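Local coordinates for protein inosine-uridine nucleoside N-ribohydrolase (Xanthomonas oryzae pv. oryzae, PDB 4KL0) that binds calcium and probably hydrolyses N-glycosidic bonds of nucleosides, although its biological role remains uncertain, at residues A13-E18 and P358-L363; K50-D55 and A324-T329; K262-G267 and P274-A279. All coordinates share one frame; numbering follows the deposited sequence.

Interaction 1 of 3, residues A13-E18 and P358-L363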
loop_
_atom_site.group_PDB
_atom_site.type_symbol
_atom_site.label_atom_id
_atom_site.label_comp_id
_atom_site.label_asym_id
_atom_site.label_seq_id
_atom_site.Cartn_x
_atom_site.Cartn_y
_atom_site.Cartn_z
ATOM N N ALA A 13 13.682 -10.578 -15.670
ATOM C CA ALA A 13 15.034 -10.076 -15.487
ATOM C C ALA A 13 15.210 -8.841 -16.380
ATOM O O ALA A 13 15.797 -7.845 -15.956
ATOM C CB ALA A 13 16.076 -11.164 -15.795
ATOM N N ALA A 14 14.664 -8.876 -17.602
ATOM C CA ALA A 14 14.735 -7.706 -18.494
ATOM C C ALA A 14 14.006 -6.460 -18.016
ATOM O O ALA A 14 14.441 -5.317 -18.242
ATOM C CB ALA A 14 14.233 -8.075 -19.905
ATOM N N VAL A 15 12.864 -6.644 -17.359
ATOM C CA VAL A 15 12.149 -5.464 -16.938
ATOM C C VAL A 15 12.863 -4.811 -15.742
ATOM O O VAL A 15 12.843 -3.618 -15.604
ATOM C CB VAL A 15 10.650 -5.720 -16.619
ATOM C CG1 VAL A 15 10.500 -6.378 -15.313
ATOM C CG2 VAL A 15 9.900 -4.421 -16.584
ATOM N N LEU A 16 13.548 -5.621 -14.942
ATOM C CA LEU A 16 14.254 -5.094 -13.792
ATOM C C LEU A 16 15.555 -4.410 -14.246
ATOM O O LEU A 16 15.914 -3.345 -13.736
ATOM C CB LEU A 16 14.501 -6.191 -12.757
ATOM C CG LEU A 16 15.306 -5.709 -11.564
ATOM C CD1 LEU A 16 14.532 -4.654 -10.759
ATOM C CD2 LEU A 16 15.607 -6.952 -10.697
ATOM N N ARG A 17 16.223 -4.978 -15.239
ATOM C CA ARG A 17 17.353 -4.273 -15.868
ATOM C C ARG A 17 16.938 -2.900 -16.407
ATOM O O ARG A 17 17.631 -1.873 -16.221
ATOM C CB ARG A 17 17.873 -5.128 -17.024
ATOM C CG ARG A 17 19.145 -4.637 -17.688
ATOM C CD ARG A 17 19.622 -5.717 -18.661
ATOM N NE ARG A 17 19.913 -6.971 -17.966
ATOM C CZ ARG A 17 19.272 -8.128 -18.165
ATOM N NH1 ARG A 17 18.307 -8.234 -19.092
ATOM N NH2 ARG A 17 19.603 -9.192 -17.442
ATOM N N GLU A 18 15.797 -2.861 -17.079
ATOM C CA GLU A 18 15.274 -1.615 -17.610
ATOM C C GLU A 18 14.956 -0.582 -16.530
ATOM O O GLU A 18 15.245 0.614 -16.664
ATOM C CB GLU A 18 14.034 -1.886 -18.485
ATOM C CG GLU A 18 13.415 -0.599 -19.041
ATOM C CD GLU A 18 12.061 -0.813 -19.754
ATOM O OE1 GLU A 18 11.544 -1.975 -19.781
ATOM O OE2 GLU A 18 11.532 0.196 -20.301
ATOM N N PRO A 358 0.091 -1.809 -18.458
ATOM C CA PRO A 358 -0.308 -2.770 -17.430
ATOM C C PRO A 358 0.411 -4.107 -17.463
ATOM O O PRO A 358 0.587 -4.686 -16.379
ATOM C CB PRO A 358 -1.819 -2.942 -17.668
ATOM C CG PRO A 358 -2.005 -2.588 -19.076
ATOM C CD PRO A 358 -0.971 -1.601 -19.460
ATOM N N GLU A 359 0.799 -4.633 -18.632
ATOM C CA GLU A 359 1.482 -5.946 -18.603
ATOM C C GLU A 359 2.895 -5.749 -18.065
ATOM O O GLU A 359 3.425 -6.614 -17.365
ATOM C CB GLU A 359 1.474 -6.694 -19.956
ATOM C CG GLU A 359 2.252 -8.046 -19.957
ATOM C CD GLU A 359 1.874 -9.057 -18.824
ATOM O OE1 GLU A 359 2.823 -9.641 -18.232
ATOM O OE2 GLU A 359 0.656 -9.304 -18.547
ATOM N N LYS A 360 3.480 -4.585 -18.346
ATOM C CA LYS A 360 4.771 -4.266 -17.762
ATOM C C LYS A 360 4.665 -4.037 -16.231
ATOM O O LYS A 360 5.547 -4.432 -15.495
ATOM C CB LYS A 360 5.409 -3.053 -18.437
ATOM C CG LYS A 360 6.789 -2.688 -17.853
ATOM C CD LYS A 360 7.774 -2.325 -18.903
ATOM C CE LYS A 360 7.593 -0.946 -19.437
ATOM N NZ LYS A 360 8.557 -0.760 -20.583
ATOM N N ALA A 361 3.607 -3.369 -15.795
ATOM C CA ALA A 361 3.364 -3.240 -14.350
ATOM C C ALA A 361 3.259 -4.607 -13.684
ATOM O O ALA A 361 3.841 -4.849 -12.599
ATOM C CB ALA A 361 2.102 -2.388 -14.090
ATOM N N ARG A 362 2.502 -5.527 -14.290
ATOM C CA ARG A 362 2.416 -6.896 -13.764
ATOM C C ARG A 362 3.791 -7.574 -13.668
ATOM O O ARG A 362 4.125 -8.195 -12.651
ATOM C CB ARG A 362 1.531 -7.770 -14.659
ATOM C CG ARG A 362 0.036 -7.471 -14.610
ATOM C CD ARG A 362 -0.728 -8.572 -15.408
ATOM N NE ARG A 362 -2.121 -8.163 -15.602
ATOM C CZ ARG A 362 -2.589 -7.554 -16.690
ATOM N NH1 ARG A 362 -1.773 -7.296 -17.725
ATOM N NH2 ARG A 362 -3.881 -7.218 -16.752
ATOM N N LEU A 363 4.592 -7.445 -14.739
ATOM C CA LEU A 363 5.883 -8.113 -14.834
ATOM C C LEU A 363 6.889 -7.481 -13.845
ATOM O O LEU A 363 7.625 -8.169 -13.129
ATOM C CB LEU A 363 6.393 -7.987 -16.282
ATOM C CG LEU A 363 7.354 -9.018 -16.821
ATOM C CD1 LEU A 363 6.740 -10.402 -16.724
ATOM C CD2 LEU A 363 7.614 -8.649 -18.276
#

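Interaction 2 of 3, residues K50-D55 and A324-T329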
loop_
_atom_site.group_PDB
_atom_site.type_symbol
_atom_site.label_atom_id
_atom_site.label_comp_id
_atom_site.label_asym_id
_atom_site.label_seq_id
_atom_site.Cartn_x
_atom_site.Cartn_y
_atom_site.Cartn_z
ATOM N N LYS A 50 11.447 -3.589 -0.365
ATOM C CA LYS A 50 12.778 -4.144 -0.084
ATOM C C LYS A 50 13.660 -4.123 -1.311
ATOM O O LYS A 50 14.823 -3.699 -1.208
ATOM C CB LYS A 50 12.682 -5.577 0.447
ATOM C CG LYS A 50 13.955 -6.372 0.373
ATOM C CD LYS A 50 15.057 -5.745 1.205
ATOM C CE LYS A 50 16.333 -6.588 0.981
ATOM N NZ LYS A 50 16.017 -8.077 0.998
ATOM N N GLN A 51 13.124 -4.525 -2.468
ATOM C CA GLN A 51 13.934 -4.551 -3.672
ATOM C C GLN A 51 14.212 -3.133 -4.150
ATOM O O GLN A 51 15.306 -2.822 -4.634
ATOM C CB GLN A 51 13.263 -5.353 -4.790
ATOM C CG GLN A 51 14.170 -5.488 -6.004
ATOM C CD GLN A 51 15.436 -6.242 -5.738
ATOM O OE1 GLN A 51 15.548 -7.061 -4.792
ATOM N NE2 GLN A 51 16.420 -5.970 -6.580
ATOM N N LEU A 52 13.220 -2.251 -4.049
ATOM C CA LEU A 52 13.454 -0.884 -4.452
ATOM C C LEU A 52 14.515 -0.228 -3.579
ATOM O O LEU A 52 15.262 0.620 -4.069
ATOM C CB LEU A 52 12.137 -0.093 -4.468
ATOM C CG LEU A 52 11.223 -0.564 -5.583
ATOM C CD1 LEU A 52 9.780 -0.111 -5.226
ATOM C CD2 LEU A 52 11.632 -0.050 -7.005
ATOM N N GLN A 53 14.575 -0.578 -2.296
ATOM C CA GLN A 53 15.628 -0.064 -1.420
ATOM C C GLN A 53 16.959 -0.684 -1.804
ATOM O O GLN A 53 17.979 0.036 -1.929
ATOM C CB GLN A 53 15.306 -0.396 0.048
ATOM C CG GLN A 53 16.315 0.179 1.018
ATOM C CD GLN A 53 15.743 0.444 2.375
ATOM O OE1 GLN A 53 14.538 0.793 2.505
ATOM N NE2 GLN A 53 16.561 0.232 3.429
ATOM N N ALA A 54 16.991 -1.997 -1.972
ATOM C CA ALA A 54 18.247 -2.650 -2.376
ATOM C C ALA A 54 18.806 -2.039 -3.656
ATOM O O ALA A 54 20.036 -1.938 -3.824
ATOM C CB ALA A 54 18.038 -4.169 -2.567
ATOM N N ASP A 55 17.937 -1.611 -4.557
ATOM C CA ASP A 55 18.374 -0.989 -5.814
ATOM C C ASP A 55 18.545 0.544 -5.805
ATOM O O ASP A 55 18.850 1.126 -6.860
ATOM C CB ASP A 55 17.477 -1.408 -6.992
ATOM C CG ASP A 55 17.638 -2.881 -7.356
ATOM O OD1 ASP A 55 18.677 -3.495 -6.921
ATOM O OD2 ASP A 55 16.750 -3.438 -8.066
ATOM N N ALA A 324 3.676 4.243 -8.114
ATOM C CA ALA A 324 3.287 5.583 -8.576
ATOM C C ALA A 324 3.989 6.728 -7.850
ATOM O O ALA A 324 4.010 7.868 -8.367
ATOM C CB ALA A 324 1.717 5.723 -8.510
ATOM N N ALA A 325 4.566 6.459 -6.658
ATOM C CA ALA A 325 5.172 7.447 -5.800
ATOM C C ALA A 325 6.613 7.749 -6.149
ATOM O O ALA A 325 7.145 8.766 -5.670
ATOM C CB ALA A 325 5.131 6.947 -4.320
ATOM N N LEU A 326 7.258 6.832 -6.873
ATOM C CA LEU A 326 8.689 6.992 -7.224
ATOM C C LEU A 326 8.777 7.380 -8.704
ATOM O O LEU A 326 8.183 6.714 -9.564
ATOM C CB LEU A 326 9.437 5.666 -7.016
ATOM C CG LEU A 326 9.289 4.972 -5.659
ATOM C CD1 LEU A 326 9.896 3.561 -5.646
ATOM C CD2 LEU A 326 9.867 5.787 -4.504
ATOM N N PRO A 327 9.561 8.441 -9.021
ATOM C CA PRO A 327 9.588 8.866 -10.432
ATOM C C PRO A 327 10.118 7.805 -11.374
ATOM O O PRO A 327 9.620 7.642 -12.488
ATOM C CB PRO A 327 10.511 10.078 -10.407
ATOM C CG PRO A 327 10.422 10.585 -9.018
ATOM C CD PRO A 327 10.304 9.351 -8.148
ATOM N N GLY A 328 11.105 7.040 -10.936
ATOM C CA GLY A 328 11.689 6.037 -11.831
ATOM C C GLY A 328 10.693 4.973 -12.264
ATOM O O GLY A 328 10.601 4.573 -13.442
ATOM N N THR A 329 9.918 4.497 -11.304
ATOM C CA THR A 329 8.931 3.496 -11.646
ATOM C C THR A 329 7.696 4.143 -12.304
ATOM O O THR A 329 7.133 3.556 -13.231
ATOM C CB THR A 329 8.526 2.722 -10.368
ATOM O OG1 THR A 329 8.308 3.657 -9.326
ATOM C CG2 THR A 329 9.652 1.699 -9.955
#

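Interaction 3 of 3, residues K262-G267 and P274-A279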
loop_
_atom_site.group_PDB
_atom_site.type_symbol
_atom_site.label_atom_id
_atom_site.label_comp_id
_atom_site.label_asym_id
_atom_site.label_seq_id
_atom_site.Cartn_x
_atom_site.Cartn_y
_atom_site.Cartn_z
ATOM N N LYS A 262 -10.662 -18.129 -0.623
ATOM C CA LYS A 262 -11.384 -19.360 -0.261
ATOM C C LYS A 262 -12.582 -18.986 0.599
ATOM O O LYS A 262 -13.720 -19.429 0.349
ATOM C CB LYS A 262 -10.452 -20.294 0.512
ATOM C CG LYS A 262 -11.106 -21.568 1.086
ATOM C CD LYS A 262 -10.017 -22.499 1.699
ATOM C CE LYS A 262 -10.655 -23.803 2.215
ATOM N NZ LYS A 262 -10.052 -24.354 3.492
ATOM N N GLY A 263 -12.340 -18.144 1.597
ATOM C CA GLY A 263 -13.422 -17.726 2.485
ATOM C C GLY A 263 -14.507 -16.979 1.716
ATOM O O GLY A 263 -15.718 -17.144 1.978
ATOM N N LEU A 264 -14.120 -16.154 0.753
ATOM C CA LEU A 264 -15.111 -15.396 -0.033
ATOM C C LEU A 264 -15.950 -16.337 -0.950
ATOM O O LEU A 264 -17.197 -16.297 -1.031
ATOM C CB LEU A 264 -14.370 -14.258 -0.782
ATOM C CG LEU A 264 -15.110 -13.430 -1.824
ATOM C CD1 LEU A 264 -16.281 -12.705 -1.102
ATOM C CD2 LEU A 264 -14.218 -12.428 -2.562
ATOM N N TRP A 265 -15.250 -17.266 -1.576
ATOM C CA TRP A 265 -15.909 -18.287 -2.393
ATOM C C TRP A 265 -16.920 -19.136 -1.609
ATOM O O TRP A 265 -18.071 -19.292 -2.044
ATOM C CB TRP A 265 -14.821 -19.211 -2.961
ATOM C CG TRP A 265 -15.451 -20.375 -3.627
ATOM C CD1 TRP A 265 -15.509 -21.645 -3.157
ATOM C CD2 TRP A 265 -16.195 -20.350 -4.834
ATOM N NE1 TRP A 265 -16.236 -22.429 -4.009
ATOM C CE2 TRP A 265 -16.653 -21.675 -5.066
ATOM C CE3 TRP A 265 -16.494 -19.363 -5.769
ATOM C CZ2 TRP A 265 -17.399 -22.018 -6.172
ATOM C CZ3 TRP A 265 -17.248 -19.697 -6.884
ATOM C CH2 TRP A 265 -17.706 -21.035 -7.077
ATOM N N GLU A 266 -16.516 -19.627 -0.437
ATOM C CA GLU A 266 -17.365 -20.529 0.377
ATOM C C GLU A 266 -18.585 -19.762 0.862
ATOM O O GLU A 266 -19.708 -20.304 0.904
ATOM C CB GLU A 266 -16.569 -21.114 1.546
ATOM C CG GLU A 266 -15.492 -22.094 1.018
ATOM C CD GLU A 266 -14.618 -22.755 2.078
ATOM O OE1 GLU A 266 -14.598 -22.325 3.270
ATOM O OE2 GLU A 266 -13.939 -23.739 1.686
ATOM N N GLY A 267 -18.374 -18.481 1.149
ATOM C CA GLY A 267 -19.419 -17.644 1.752
ATOM C C GLY A 267 -20.497 -17.396 0.721
ATOM O O GLY A 267 -21.699 -17.463 1.029
ATOM N N PRO A 274 -24.501 -11.025 1.672
ATOM C CA PRO A 274 -25.599 -10.450 0.908
ATOM C C PRO A 274 -25.165 -9.598 -0.273
ATOM O O PRO A 274 -24.252 -8.765 -0.189
ATOM C CB PRO A 274 -26.356 -9.579 1.945
ATOM C CG PRO A 274 -25.973 -10.125 3.263
ATOM C CD PRO A 274 -24.588 -10.771 3.120
ATOM N N GLY A 275 -25.821 -9.834 -1.396
ATOM C CA GLY A 275 -25.605 -9.040 -2.588
ATOM C C GLY A 275 -24.598 -9.694 -3.551
ATOM O O GLY A 275 -24.490 -9.286 -4.703
ATOM N N LEU A 276 -23.837 -10.684 -3.086
ATOM C CA LEU A 276 -22.817 -11.276 -3.977
ATOM C C LEU A 276 -23.269 -12.647 -4.421
ATOM O O LEU A 276 -23.996 -13.323 -3.702
ATOM C CB LEU A 276 -21.438 -11.393 -3.290
ATOM C CG LEU A 276 -20.894 -10.105 -2.664
ATOM C CD1 LEU A 276 -19.429 -10.326 -2.229
ATOM C CD2 LEU A 276 -20.988 -8.961 -3.624
ATOM N N ASP A 277 -22.887 -13.043 -5.625
ATOM C CA ASP A 277 -23.255 -14.377 -6.083
ATOM C C ASP A 277 -22.151 -14.991 -6.935
ATOM O O ASP A 277 -21.136 -14.341 -7.191
ATOM C CB ASP A 277 -24.577 -14.357 -6.847
ATOM C CG ASP A 277 -24.598 -13.332 -7.964
ATOM O OD1 ASP A 277 -23.525 -12.978 -8.505
ATOM O OD2 ASP A 277 -25.703 -12.839 -8.310
ATOM N N THR A 278 -22.348 -16.237 -7.348
ATOM C CA THR A 278 -21.296 -16.955 -8.083
ATOM C C THR A 278 -20.905 -16.184 -9.337
ATOM O O THR A 278 -19.714 -16.155 -9.727
ATOM C CB THR A 278 -21.742 -18.382 -8.431
ATOM O OG1 THR A 278 -21.957 -19.143 -7.230
ATOM C CG2 THR A 278 -20.666 -19.077 -9.303
ATOM N N ALA A 279 -21.890 -15.552 -9.971
ATOM C CA ALA A 279 -21.669 -14.721 -11.150
ATOM C C ALA A 279 -20.799 -13.512 -10.854
ATOM O O ALA A 279 -19.993 -13.069 -11.698
ATOM C CB ALA A 279 -22.999 -14.250 -11.708
#

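Interaction 1 of 3, residues A13-E18 and P358-L363
V15 and K360 account for most of the surface buried where the N-terminal helix 10-20 meets the C-terminal helix 358-372. The two short segments run nearly at right angles (97°), their axes 10.2 Å apart at closest approach, so contact is confined to one face of each. V15 sends its two methyls to different partners. V15 CG2 rests against the aliphatic part of K360, 3.8 Å from K360 CD. V15 CG1 lies 4.0 Å from L363 O and also faces L363 CG. Valine suits this spot because its two methyls diverge, one to the K360 methylenes and one to L363; L364 and A367 of the C-terminal helix also touch it.

K360 leaves its helix with CG anti to the backbone N, then bends at chi2 and at chi3 (78°), which carries the chain past V15 to E18. Its ammonium forms a salt bridge with the carboxylate: K360 NZ is 3.1 Å from E18 OE2, approaching on the syn side and 19° out of the carboxylate plane of E18. A second, weak bond from K360 NZ reaches E18 OE1 at 3.3 Å. The extended E18 chain crosses that of K360 at about a right angle. Lysine thus serves twice, its methylenes lying on V15 and its ammonium pairing with E18, so that one side chain joins the two helices by both an apolar and an ionic contact, with both charged residues partly exposed.

Interaction 2 of 3, residues K50-D55 and A324-T329
The hydroxyl OG1 of T329, whose methyl touches L52 across the contact, sits among backbone carbonyls: it hydrogen-bonds to O of L323, and O of L326 lies 3.1 Å from T329 OG1. The setting is the Rossmann-like α/β fold of this protein. Helix 41-54, which carries L52, is the helix of a beta-alpha-beta crossover linking the adjacent parallel strands 28-34 and 58-65, and it packs here against the break between helices 317-325 and 327-333.

Threonine suits that break because its two branches do different work. With chi1 at 45°, OG1 stands between the backbone N and the carbonyl carbon and can turn back to the main chain, while CG2, anti to the carbonyl carbon, is presented to the leucine. L326 occupies the N-cap position of helix 327-333, and P327 follows in the first turn, a place where a residue without an amide hydrogen costs no helical bond. L326 directs its side chain toward L52.

The contact proper is wholly apolar, buried and modest in area. L52 forks between its two partners, and its chain crosses each of theirs at a slant. The same leucine also touches F57, L58, L19 and L368, and L58 meets L326 as well, so a continuous hydrophobic layer joins the crossover helix to strand 58-65 and the terminal helices. Branched aliphatic groups fit such a layer; the one hydroxyl, T329 OG1, is satisfied by O of L323. In detail, L52 CD1 lies 3.7 Å from L326 CD1, and L52 CD2 lies 4.0 Å from T329 CG2.

Interaction 3 of 3, residues K262-G267 and P274-A279
W265 meets T278 and L264 meets L276 in a contact that runs from an enclosed indole to an exposed threonine, with the leucine pair between these extremes of burial. The indole is the tightly held part: F281 packs edge-to-face with it, F304 and I307 lie against it, and NE1 gives its hydrogen bond to O of L302. Tryptophan suits the place, combining a large apolar surface with one polar N-H that the backbone satisfies. Its far corner, W265 CH2, lies 4.2 Å from the methyl T278 CG2 on the solvent side. A chi1 of -64° turns CG2 away from the T278 backbone N, which brings the methyl obliquely to the ring corner.

L264 and L276 are both partly exposed. Their side chains cross at about a right angle and meet by single methyls, with L264 CD1 4.1 Å from L276 CD1; L264 also touches W280 and F285. No hydrogen bond spans the two segments. Before L276 the loop turns through G275, whose positive phi (96°) suits a residue lacking a side chain. After it, D277 accepts a bond from W280 N at OD1, the classic aspartate N-cap opening helix 278-285 in a helix-loop-helix connection from helix 248-269.

How the interactions relate
Interactions 1 and 2 are neighbours, their centres 13 Å apart. They touch where L16 CD1 of helix 10-20 packs 3.7 Å from D55 OD2, just past the end of helix 41-54, so the terminal helices and the crossover helix belong to one packed region. Interaction 3 stands apart, its centre 33 Å from that of interaction 1 and 36 Å from that of interaction 2, across the chain's centre from the latter. In sequence, each is nested within the one before. Interaction 2 comes nearest the calcium site formed by D35, D42, I151 and D318: side chain to side chain, L326 is about 11 Å from I151 and L52 about 12 Å from D318. The other two lie away from that site.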